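Local coordinates for protein peptidase S15/CocE/NonD (Thaumarchaeota archaeon SCGC AB-539-E09, PDB 4PF1) that is probably a serine aminopeptidase of the alpha/beta hydrolase fold, related to X-Pro dipeptidyl-peptidases, that cleaves residues from the N-terminal ends of peptides, at residues Val57-Tyr69 against Glu150-Glu163. Numbering follows the deposited sequence.
Sequences VQNTPIVLTRTPY and ESNGRVAAIGGSYE
Ile62, Val63 and Leu64 pair in parallel with Val155, Ala156 and Ala157: after the Thr60-Ser151 bridge a beta bulge shifts the register by two, and backbone hydrogen bonds then run from Ile62 N-Arg154 O to Ile158 N-Leu64 O. At that bulge Asn152 suits the corner: its OD1 accepts from Arg154 N in an Asx turn and lies 3.2 Å from Pro61 CA, while ND2 bonds Leu364 O. Beta-branched residues meet on both faces of the ladder. Ile62 CB touches Val155 CG2 at 3.9 Å, and on the other face a chi1 of 60° turns Val63 CG2 opposite the backbone N, 3.7 Å from Ile158 CG1.

Beyond the ladder, Thr65 OG1 gives a 2.9 Å hydrogen bond to Ile158 O from above the carbonyl plane. Glu163 lies alongside Thr67 with its chain extended beyond CG (chi2 172°), and OE2 accepts a 2.8 Å hydrogen bond from Thr67 OG1 on its anti lone pair; Arg74 also forms a salt bridge to OE2. Thr67 OG1 in turn accepts from Tyr69 N, an ST turn. Replacing Glu163 by alanine is likely to leave Arg74 without this carboxylate and the Thr67 hydroxyl, though still in its ST turn, without this acceptor. Pro68 sets CG over one face of the Tyr162 ring, 3.5 Å from its centroid, a CH-pi contact. One water joins Tyr69 OH, also bonded to Tyr210, to Ser161 OG; Ser161, probably the nucleophile of a triad with His328 and Asp295, occupies the sharp strand-to-helix turn characteristic of this fold's nucleophile elbow, where a side chain on Gly159 would clash with Glu163 O.

Within the central sheet, strand 60-67 lies between strands 100-105 and 154-160; helix 133-147 covers Val155 on one face, and on the other the small Ala156 leaves room for Leu360 and Leu364 of helix 347-365.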
loop_
_atom_site.group_PDB
_atom_site.type_symbol
_atom_site.label_atom_id
_atom_site.label_comp_id
_atom_site.label_asym_id
_atom_site.label_seq_id
_atom_site.Cartn_x
_atom_site.Cartn_y
_atom_site.Cartn_z
ATOM N N VAL A 57 -28.031 9.759 31.835
ATOM C CA VAL A 57 -28.476 11.046 31.306
ATOM C C VAL A 57 -29.967 11.309 31.623
ATOM O O VAL A 57 -30.751 10.374 31.808
ATOM C CB VAL A 57 -28.168 11.175 29.786
ATOM C CG1 VAL A 57 -29.245 10.513 28.929
ATOM C CG2 VAL A 57 -27.965 12.634 29.384
ATOM N N GLN A 58 -30.328 12.596 31.705
ATOM C CA GLN A 58 -31.687 13.078 31.945
ATOM C C GLN A 58 -31.858 14.460 31.310
ATOM O O GLN A 58 -30.870 15.182 31.136
ATOM C CB GLN A 58 -32.034 13.099 33.453
ATOM C CG GLN A 58 -31.069 13.888 34.338
ATOM C CD GLN A 58 -31.451 13.773 35.795
ATOM O OE1 GLN A 58 -32.270 14.538 36.313
ATOM N NE2 GLN A 58 -30.876 12.799 36.484
ATOM N N ASN A 59 -33.105 14.801 30.917
ATOM C CA ASN A 59 -33.472 16.078 30.284
ATOM C C ASN A 59 -32.555 16.406 29.069
ATOM O O ASN A 59 -32.097 17.543 28.922
ATOM C CB ASN A 59 -33.452 17.219 31.325
ATOM C CG ASN A 59 -34.369 18.372 31.002
ATOM O OD1 ASN A 59 -35.555 18.195 30.693
ATOM N ND2 ASN A 59 -33.855 19.584 31.130
ATOM N N THR A 60 -32.292 15.397 28.213
ATOM C CA THR A 60 -31.436 15.547 27.025
ATOM C C THR A 60 -32.302 15.497 25.733
ATOM O O THR A 60 -33.310 14.789 25.707
ATOM C CB THR A 60 -30.294 14.481 27.042
ATOM O OG1 THR A 60 -29.289 14.815 26.088
ATOM C CG2 THR A 60 -30.787 13.062 26.798
ATOM N N PRO A 61 -31.949 16.233 24.652
ATOM C CA PRO A 61 -32.787 16.180 23.438
ATOM C C PRO A 61 -32.654 14.871 22.649
ATOM O O PRO A 61 -31.794 14.036 22.953
ATOM C CB PRO A 61 -32.295 17.369 22.619
ATOM C CG PRO A 61 -30.897 17.568 23.042
ATOM C CD PRO A 61 -30.825 17.182 24.492
ATOM N N ILE A 62 -33.512 14.708 21.622
ATOM C CA ILE A 62 -33.521 13.544 20.734
ATOM C C ILE A 62 -33.053 13.957 19.332
ATOM O O ILE A 62 -33.463 15.001 18.823
ATOM C CB ILE A 62 -34.939 12.889 20.694
ATOM C CG1 ILE A 62 -35.313 12.260 22.061
ATOM C CG2 ILE A 62 -35.076 11.858 19.543
ATOM C CD1 ILE A 62 -36.831 12.059 22.275
ATOM N N VAL A 63 -32.211 13.126 18.706
ATOM C CA VAL A 63 -31.769 13.346 17.332
ATOM C C VAL A 63 -32.268 12.134 16.495
ATOM O O VAL A 63 -31.853 10.998 16.731
ATOM C CB VAL A 63 -30.242 13.652 17.214
ATOM C CG1 VAL A 63 -29.376 12.519 17.759
ATOM C CG2 VAL A 63 -29.853 14.016 15.788
ATOM N N LEU A 64 -33.265 12.381 15.624
ATOM C CA LEU A 64 -33.964 11.353 14.849
ATOM C C LEU A 64 -33.477 11.249 13.400
ATOM O O LEU A 64 -33.319 12.257 12.716
ATOM C CB LEU A 64 -35.494 11.639 14.874
ATOM C CG LEU A 64 -36.415 10.777 13.972
ATOM C CD1 LEU A 64 -36.454 9.323 14.429
ATOM C CD2 LEU A 64 -37.815 11.345 13.927
ATOM N N THR A 65 -33.303 10.004 12.927
ATOM C CA THR A 65 -32.943 9.701 11.545
ATOM C C THR A 65 -33.858 8.573 11.054
ATOM O O THR A 65 -33.968 7.540 11.710
ATOM C CB THR A 65 -31.449 9.372 11.418
ATOM O OG1 THR A 65 -30.684 10.424 12.020
ATOM C CG2 THR A 65 -31.016 9.190 9.963
ATOM N N ARG A 66 -34.547 8.801 9.930
ATOM C CA ARG A 66 -35.484 7.837 9.349
ATOM C C ARG A 66 -34.855 7.275 8.076
ATOM O O ARG A 66 -34.537 8.033 7.157
ATOM C CB ARG A 66 -36.851 8.503 9.106
ATOM C CG ARG A 66 -37.389 9.205 10.372
ATOM C CD ARG A 66 -38.828 9.670 10.262
ATOM N NE ARG A 66 -39.748 8.545 10.110
ATOM C CZ ARG A 66 -40.358 8.230 8.973
ATOM N NH1 ARG A 66 -41.148 7.172 8.910
ATOM N NH2 ARG A 66 -40.176 8.972 7.887
ATOM N N THR A 67 -34.585 5.954 8.068
ATOM C CA THR A 67 -33.785 5.312 7.026
ATOM C C THR A 67 -34.430 4.095 6.325
ATOM O O THR A 67 -35.010 3.235 6.989
ATOM C CB THR A 67 -32.425 4.859 7.659
ATOM O OG1 THR A 67 -31.583 4.272 6.666
ATOM C CG2 THR A 67 -32.596 3.885 8.840
ATOM N N PRO A 68 -34.170 3.919 5.002
ATOM C CA PRO A 68 -34.565 2.669 4.338
ATOM C C PRO A 68 -33.366 1.689 4.284
ATOM O O PRO A 68 -33.381 0.748 3.488
ATOM C CB PRO A 68 -34.939 3.150 2.940
ATOM C CG PRO A 68 -33.947 4.297 2.685
ATOM C CD PRO A 68 -33.492 4.826 4.044
ATOM N N TYR A 69 -32.300 1.948 5.098
ATOM C CA TYR A 69 -31.050 1.177 5.052
ATOM C C TYR A 69 -30.729 0.408 6.344
ATOM O O TYR A 69 -29.555 0.312 6.719
ATOM C CB TYR A 69 -29.858 2.093 4.679
ATOM C CG TYR A 69 -30.076 2.908 3.422
ATOM C CD1 TYR A 69 -30.336 2.290 2.201
ATOM C CD2 TYR A 69 -29.988 4.297 3.443
ATOM C CE1 TYR A 69 -30.548 3.035 1.043
ATOM C CE2 TYR A 69 -30.202 5.053 2.293
ATOM C CZ TYR A 69 -30.476 4.417 1.093
ATOM O OH TYR A 69 -30.682 5.153 -0.048
ATOM N N GLU A 150 -36.159 10.284 29.739
ATOM C CA GLU A 150 -34.835 10.916 29.805
ATOM C C GLU A 150 -34.738 12.139 28.874
ATOM O O GLU A 150 -33.764 12.890 28.958
ATOM C CB GLU A 150 -33.727 9.901 29.458
ATOM C CG GLU A 150 -33.582 8.756 30.454
ATOM C CD GLU A 150 -34.562 7.607 30.289
ATOM O OE1 GLU A 150 -35.119 7.444 29.178
ATOM O OE2 GLU A 150 -34.776 6.869 31.277
ATOM N N SER A 151 -35.736 12.341 27.996
ATOM C CA SER A 151 -35.720 13.450 27.044
ATOM C C SER A 151 -36.281 14.751 27.640
ATOM O O SER A 151 -37.035 14.715 28.613
ATOM C CB SER A 151 -36.482 13.082 25.772
ATOM O OG SER A 151 -37.889 13.129 25.935
ATOM N N ASN A 152 -35.907 15.901 27.037
ATOM C CA ASN A 152 -36.381 17.230 27.434
ATOM C C ASN A 152 -37.622 17.627 26.598
ATOM O O ASN A 152 -38.103 18.761 26.692
ATOM C CB ASN A 152 -35.250 18.278 27.292
ATOM C CG ASN A 152 -34.743 18.505 25.877
ATOM O OD1 ASN A 152 -35.117 17.820 24.923
ATOM N ND2 ASN A 152 -33.868 19.477 25.717
ATOM N N GLY A 153 -38.111 16.684 25.788
ATOM C CA GLY A 153 -39.274 16.877 24.929
ATOM C C GLY A 153 -38.982 17.612 23.634
ATOM O O GLY A 153 -39.913 18.016 22.934
ATOM N N ARG A 154 -37.686 17.801 23.307
ATOM C CA ARG A 154 -37.253 18.495 22.087
ATOM C C ARG A 154 -36.575 17.509 21.132
ATOM O O ARG A 154 -35.805 16.654 21.576
ATOM C CB ARG A 154 -36.315 19.666 22.422
ATOM C CG ARG A 154 -36.957 20.736 23.300
ATOM C CD ARG A 154 -36.069 21.954 23.392
ATOM N NE ARG A 154 -36.529 22.893 24.411
ATOM C CZ ARG A 154 -35.938 24.055 24.671
ATOM N NH1 ARG A 154 -34.866 24.432 23.982
ATOM N NH2 ARG A 154 -36.416 24.851 25.618
ATOM N N VAL A 155 -36.904 17.595 19.828
ATOM C CA VAL A 155 -36.398 16.668 18.809
ATOM C C VAL A 155 -35.814 17.435 17.615
ATOM O O VAL A 155 -36.327 18.491 17.237
ATOM C CB VAL A 155 -37.527 15.682 18.340
ATOM C CG1 VAL A 155 -37.037 14.737 17.238
ATOM C CG2 VAL A 155 -38.097 14.883 19.510
ATOM N N ALA A 156 -34.747 16.881 17.016
ATOM C CA ALA A 156 -34.147 17.376 15.783
ATOM C C ALA A 156 -33.986 16.219 14.814
ATOM O O ALA A 156 -33.728 15.096 15.246
ATOM C CB ALA A 156 -32.804 18.023 16.059
ATOM N N ALA A 157 -34.178 16.474 13.515
ATOM C CA ALA A 157 -34.025 15.443 12.495
ATOM C C ALA A 157 -32.804 15.730 11.634
ATOM O O ALA A 157 -32.647 16.849 11.140
ATOM C CB ALA A 157 -35.276 15.357 11.634
ATOM N N ILE A 158 -31.893 14.747 11.520
ATOM C CA ILE A 158 -30.673 14.878 10.720
ATOM C C ILE A 158 -30.504 13.625 9.842
ATOM O O ILE A 158 -31.090 12.577 10.140
ATOM C CB ILE A 158 -29.400 15.170 11.596
ATOM C CG1 ILE A 158 -28.839 13.889 12.266
ATOM C CG2 ILE A 158 -29.650 16.301 12.619
ATOM C CD1 ILE A 158 -27.413 14.033 12.872
ATOM N N GLY A 159 -29.726 13.751 8.771
ATOM C CA GLY A 159 -29.485 12.651 7.846
ATOM C C GLY A 159 -29.088 13.097 6.457
ATOM O O GLY A 159 -29.362 14.231 6.061
ATOM N N GLY A 160 -28.447 12.193 5.722
ATOM C CA GLY A 160 -27.995 12.447 4.361
ATOM C C GLY A 160 -28.651 11.568 3.316
ATOM O O GLY A 160 -29.089 10.456 3.625
ATOM N N SER A 161 -28.701 12.062 2.054
ATOM C CA SER A 161 -29.267 11.359 0.889
ATOM C C SER A 161 -30.770 11.051 1.106
ATOM O O SER A 161 -31.554 11.992 1.265
ATOM C CB SER A 161 -28.470 10.091 0.593
ATOM O OG SER A 161 -28.645 9.664 -0.745
ATOM N N TYR A 162 -31.165 9.749 1.137
ATOM C CA TYR A 162 -32.549 9.329 1.408
ATOM C C TYR A 162 -32.944 9.757 2.826
ATOM O O TYR A 162 -34.072 10.197 3.044
ATOM C CB TYR A 162 -32.693 7.805 1.245
ATOM C CG TYR A 162 -34.097 7.320 0.938
ATOM C CD1 TYR A 162 -35.107 7.388 1.898
ATOM C CD2 TYR A 162 -34.385 6.675 -0.261
ATOM C CE1 TYR A 162 -36.385 6.890 1.642
ATOM C CE2 TYR A 162 -35.659 6.175 -0.528
ATOM C CZ TYR A 162 -36.653 6.273 0.432
ATOM O OH TYR A 162 -37.907 5.768 0.178
ATOM N N GLU A 163 -31.992 9.670 3.778
ATOM C CA GLU A 163 -32.197 10.105 5.163
ATOM C C GLU A 163 -32.320 11.634 5.226
ATOM O O GLU A 163 -32.906 12.164 6.163
ATOM C CB GLU A 163 -31.064 9.606 6.071
ATOM C CG GLU A 163 -31.008 8.088 6.179
ATOM C CD GLU A 163 -29.803 7.512 6.897
ATOM O OE1 GLU A 163 -28.954 8.294 7.380
ATOM O OE2 GLU A 163 -29.708 6.267 6.975
HETATM O O HOH W 1 -34.536 11.432 8.794
HETATM O O HOH W 2 -29.400 7.242 0.016
#